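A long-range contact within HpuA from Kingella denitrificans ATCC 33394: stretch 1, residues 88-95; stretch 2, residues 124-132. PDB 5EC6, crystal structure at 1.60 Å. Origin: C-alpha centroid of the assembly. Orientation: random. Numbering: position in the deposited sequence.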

ATOM      1  N   THR A  88     -12.607   4.299  -1.376  1.00 23.79           N
ATOM      2  CA  THR A  88     -11.692   3.444  -2.128  1.00 24.70           C
ATOM      3  C   THR A  88     -11.709   3.730  -3.600  1.00 26.43           C
ATOM      4  O   THR A  88     -12.563   4.434  -4.101  1.00 26.07           O
ATOM      5  CB  THR A  88     -12.016   1.957  -1.923  1.00 33.61           C
ATOM      6  OG1 THR A  88     -13.309   1.664  -2.441  1.00 36.77           O
ATOM      7  CG2 THR A  88     -11.970   1.592  -0.526  1.00 37.34           C
ATOM      8  N   LEU A  89     -10.720   3.191  -4.301  1.00 23.87           N
ATOM      9  CA  LEU A  89     -10.650   3.269  -5.741  1.00 23.53           C
ATOM     10  C   LEU A  89     -11.887   2.608  -6.349  1.00 24.33           C
ATOM     11  O   LEU A  89     -12.453   1.673  -5.795  1.00 27.65           O
ATOM     12  CB  LEU A  89      -9.399   2.538  -6.240  1.00 22.61           C
ATOM     13  CG  LEU A  89      -8.075   3.117  -5.757  1.00 23.81           C
ATOM     14  CD1 LEU A  89      -6.935   2.250  -6.307  1.00 23.89           C
ATOM     15  CD2 LEU A  89      -7.892   4.554  -6.167  1.00 23.42           C
ATOM     16  N   ILE A  90     -12.273   3.093  -7.503  1.00 25.94           N
ATOM     17  CA  ILE A  90     -13.219   2.393  -8.363  1.00 29.74           C
ATOM     18  C   ILE A  90     -12.676   1.019  -8.744  1.00 31.78           C
ATOM     19  O   ILE A  90     -11.564   0.894  -9.264  1.00 31.02           O
ATOM     20  CB  ILE A  90     -13.504   3.185  -9.650  1.00 30.33           C
ATOM     21  CG1 ILE A  90     -13.998   4.609  -9.342  1.00 32.81           C
ATOM     22  CG2 ILE A  90     -14.536   2.428 -10.516  1.00 31.75           C
ATOM     23  CD1 ILE A  90     -13.925   5.556 -10.533  1.00 33.68           C
ATOM     24  N   MET A  91     -13.501   0.005  -8.546  1.00 33.68           N
ATOM     25  CA  MET A  91     -13.186  -1.360  -9.013  1.00 38.97           C
ATOM     26  C   MET A  91     -13.229  -1.480 -10.546  1.00 40.62           C
ATOM     27  O   MET A  91     -14.093  -0.879 -11.185  1.00 41.02           O
ATOM     28  CB  MET A  91     -14.219  -2.303  -8.457  1.00 49.10           C
ATOM     29  CG  MET A  91     -14.488  -2.120  -6.974  1.00 59.45           C
ATOM     30  SD  MET A  91     -13.388  -3.210  -6.075  1.00 78.02           S
ATOM     31  CE  MET A  91     -14.277  -4.714  -6.439  1.00 79.67           C
ATOM     32  N   PRO A  92     -12.340  -2.288 -11.150  1.00 42.87           N
ATOM     33  CA  PRO A  92     -12.549  -2.564 -12.573  1.00 44.35           C
ATOM     34  C   PRO A  92     -13.866  -3.295 -12.830  1.00 46.26           C
ATOM     35  O   PRO A  92     -14.331  -4.036 -11.966  1.00 44.56           O
ATOM     36  CB  PRO A  92     -11.365  -3.474 -12.925  1.00 47.66           C
ATOM     37  CG  PRO A  92     -10.989  -4.100 -11.653  1.00 44.09           C
ATOM     38  CD  PRO A  92     -11.201  -3.050 -10.608  1.00 43.93           C
ATOM     39  N   SER A  93     -14.451  -3.076 -14.003  1.00 51.08           N
ATOM     40  CA  SER A  93     -15.565  -3.908 -14.494  1.00 59.32           C
ATOM     41  C   SER A  93     -15.244  -5.412 -14.481  1.00 61.63           C
ATOM     42  O   SER A  93     -14.132  -5.821 -14.840  1.00 55.24           O
ATOM     43  CB  SER A  93     -15.974  -3.487 -15.912  1.00 61.24           C
ATOM     44  OG  SER A  93     -16.746  -4.500 -16.542  1.00 61.85           O
ATOM     45  N   SER A  94     -16.247  -6.204 -14.087  1.00 66.85           N
ATOM     46  CA  SER A  94     -16.215  -7.674 -14.125  1.00 71.05           C
ATOM     47  C   SER A  94     -16.890  -8.307 -15.358  1.00 73.41           C
ATOM     48  O   SER A  94     -17.180  -9.507 -15.348  1.00 76.96           O
ATOM     49  CB  SER A  94     -16.917  -8.235 -12.881  1.00 71.77           C
ATOM     50  OG  SER A  94     -16.316  -7.784 -11.689  1.00 75.92           O
ATOM     51  N   SER A  95     -17.159  -7.531 -16.404  1.00 71.24           N
ATOM     52  CA  SER A  95     -18.125  -7.961 -17.418  1.00 70.51           C
ATOM     53  C   SER A  95     -17.476  -8.815 -18.528  1.00 71.87           C
ATOM     54  O   SER A  95     -18.138  -9.688 -19.096  1.00 70.44           O
ATOM     55  CB  SER A  95     -18.871  -6.761 -18.015  1.00 71.46           C
ATOM     56  OG  SER A  95     -18.325  -6.385 -19.269  1.00 74.90           O
ATOM     57  N   THR A 124     -13.762  -9.412  -4.706  1.00 79.22           N
ATOM     58  CA  THR A 124     -13.353 -10.654  -5.337  1.00 83.73           C
ATOM     59  C   THR A 124     -13.663 -10.581  -6.830  1.00 84.83           C
ATOM     60  O   THR A 124     -14.447  -9.732  -7.276  1.00 82.71           O
ATOM     61  CB  THR A 124     -14.088 -11.861  -4.708  1.00 83.48           C
ATOM     62  OG1 THR A 124     -15.125 -11.400  -3.828  1.00 82.68           O
ATOM     63  CG2 THR A 124     -13.125 -12.722  -3.920  1.00 82.36           C
ATOM     64  N   SER A 125     -13.018 -11.468  -7.588  1.00 85.04           N
ATOM     65  CA  SER A 125     -13.044 -11.471  -9.059  1.00 82.43           C
ATOM     66  C   SER A 125     -12.847 -10.096  -9.724  1.00 78.51           C
ATOM     67  O   SER A 125     -13.261  -9.902 -10.867  1.00 76.64           O
ATOM     68  CB  SER A 125     -14.340 -12.134  -9.567  1.00 82.23           C
ATOM     69  OG  SER A 125     -15.433 -11.226  -9.611  1.00 80.16           O
ATOM     70  N   THR A 126     -12.181  -9.164  -9.035  1.00 79.81           N
ATOM     71  CA  THR A 126     -11.477  -8.079  -9.726  1.00 77.01           C
ATOM     72  C   THR A 126     -10.256  -8.642 -10.445  1.00 73.58           C
ATOM     73  O   THR A 126      -9.741  -8.001 -11.356  1.00 73.88           O
ATOM     74  CB  THR A 126     -11.054  -6.911  -8.789  1.00 76.78           C
ATOM     75  OG1 THR A 126     -10.060  -7.341  -7.848  1.00 75.75           O
ATOM     76  CG2 THR A 126     -12.240  -6.378  -8.037  1.00 75.93           C
ATOM     77  N   GLY A 127      -9.802  -9.835 -10.039  1.00 68.51           N
ATOM     78  CA  GLY A 127      -8.419 -10.240 -10.256  1.00 63.11           C
ATOM     79  C   GLY A 127      -7.488  -9.145  -9.754  1.00 58.64           C
ATOM     80  O   GLY A 127      -7.678  -8.608  -8.654  1.00 59.63           O
ATOM     81  N   MET A 128      -6.515  -8.781 -10.585  1.00 45.55           N
ATOM     82  CA  MET A 128      -5.712  -7.582 -10.362  1.00 42.03           C
ATOM     83  C   MET A 128      -5.013  -7.678  -9.033  1.00 34.89           C
ATOM     84  O   MET A 128      -5.449  -7.157  -8.000  1.00 33.47           O
ATOM     85  CB  MET A 128      -6.532  -6.322 -10.439  1.00 37.73           C
ATOM     86  CG  MET A 128      -7.091  -6.120 -11.855  1.00 40.55           C
ATOM     87  SD  MET A 128      -7.156  -4.409 -12.386  1.00 35.61           S
ATOM     88  CE  MET A 128      -7.649  -3.647 -10.880  1.00 32.32           C
ATOM     89  N   ASN A 129      -3.915  -8.377  -9.118  1.00 35.36           N
ATOM     90  CA  ASN A 129      -3.234  -8.832  -7.981  1.00 32.37           C
ATOM     91  C   ASN A 129      -2.626  -7.704  -7.146  1.00 28.05           C
ATOM     92  O   ASN A 129      -2.491  -7.907  -5.959  1.00 25.89           O
ATOM     93  CB  ASN A 129      -2.160  -9.797  -8.394  1.00 35.49           C
ATOM     94  CG  ASN A 129      -2.716 -11.130  -8.865  1.00 39.75           C
ATOM     95  OD1 ASN A 129      -3.876 -11.494  -8.602  1.00 38.33           O
ATOM     96  ND2 ASN A 129      -1.882 -11.865  -9.574  1.00 38.87           N
ATOM     97  N   ALA A 130      -2.274  -6.552  -7.740  1.00 25.14           N
ATOM     98  CA  ALA A 130      -1.644  -5.462  -6.934  1.00 24.40           C
ATOM     99  C   ALA A 130      -2.564  -4.940  -5.851  1.00 26.41           C
ATOM    100  O   ALA A 130      -2.117  -4.391  -4.874  1.00 25.99           O
ATOM    101  CB  ALA A 130      -1.211  -4.320  -7.819  1.00 23.33           C
ATOM    102  N   LEU A 131      -3.880  -5.089  -6.070  1.00 28.03           N
ATOM    103  CA  LEU A 131      -4.874  -4.489  -5.204  1.00 33.08           C
ATOM    104  C   LEU A 131      -5.204  -5.368  -4.017  1.00 29.86           C
ATOM    105  O   LEU A 131      -5.828  -4.898  -3.086  1.00 28.39           O
ATOM    106  CB  LEU A 131      -6.190  -4.292  -5.977  1.00 38.03           C
ATOM    107  CG  LEU A 131      -6.249  -3.428  -7.228  1.00 41.77           C
ATOM    108  CD1 LEU A 131      -7.598  -3.690  -7.879  1.00 44.96           C
ATOM    109  CD2 LEU A 131      -6.079  -1.955  -6.855  1.00 42.12           C
ATOM    110  N   ARG A 132      -4.813  -6.640  -4.090  1.00 28.70           N
ATOM    111  CA  ARG A 132      -5.208  -7.632  -3.126  1.00 32.30           C
ATOM    112  C   ARG A 132      -4.320  -7.589  -1.888  1.00 27.85           C
ATOM    113  O   ARG A 132      -3.707  -8.587  -1.489  1.00 27.85           O
ATOM    114  CB  ARG A 132      -5.074  -9.026  -3.735  1.00 34.44           C
ATOM    115  CG  ARG A 132      -5.839  -9.318  -5.013  1.00 42.03           C
ATOM    116  CD  ARG A 132      -5.561 -10.781  -5.433  1.00 48.92           C
ATOM    117  NE  ARG A 132      -6.472 -11.263  -6.473  1.00 57.75           N
ATOM    118  CZ  ARG A 132      -7.754 -11.575  -6.267  1.00 68.08           C
ATOM    119  NH1 ARG A 132      -8.295 -11.471  -5.053  1.00 72.37           N
ATOM    120  NH2 ARG A 132      -8.511 -11.996  -7.280  1.00 74.23           N
TER

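Two loops can pack side chain against side chain without a single hydrogen bond passing between them. The contact between residues 88-95 and 124-132 of HpuA is a compact example. The first stretch has no regular helix or strand, and most of the second is loop or turn, with a short 3-10 segment at 129-131. By CA position the two backbones come nearest at Pro-92 and Thr-126, whose CA atoms lie 6.3 Å apart. No hydrogen bond crosses the interface, and about 302 Å² of surface is buried between the two sides.

Pro-92 loses the most area to the other stretch, 70 Å². Its CA-to-CB bond points toward the partner, and the ring, puckered C-gamma endo, brings its CG atom to 4.0 Å from CB of Thr-126 and 3.5 Å from CE of Met-128. The second approach is a plain apolar contact: a rigid pyrrolidine ring meets the terminal methyl of a flexible thioether chain. Proline suits such a role because its ring closes on its own backbone nitrogen, which leaves a compact hydrocarbon surface and no amide hydrogen to satisfy.

Thr-126, with 60 Å² covered, is the principal counterpart. Its hydroxyl is engaged within its own stretch, where OG1 donates to O of Gly-127 at 2.8 Å. With chi1 in the p well, CG2 faces the first stretch and lies 3.1 Å from CE of Met-91, a very tight approach for two methyl carbons. A polar residue thus meets its neighbour through its methyl group while its hydroxyl bonds locally.

Met-91, the third largest contributor at 38 Å², shows how a long side chain can reach a contact its CA-to-CB bond does not aim at. That bond points sideways, but the chain, with chi1 and chi3 both m and chi2 between wells, brings its end nearer to the second stretch.

Beyond this centre the contacts are sparser. CD1 of Leu-89 and CD2 of Leu-131 meet at 4.3 Å, an apolar pairing of two buried leucines. Leu-131 belongs to the 3-10 segment, where its N donates to O of Met-128 at 3.2 Å, a local bond within the turn that carries the side chains of Met-128 and Leu-131. Ser-94 and Ser-125 are exposed, and OG of Ser-94 stays 3.8 Å from O of Ser-125, near without bonding. Ser-125 instead directs its OG to O of Thr-124, 2.9 Å away. The hydroxyls of Thr-126 and Ser-125 bond within their own stretch, while carbon atoms make the closest contacts between the loops.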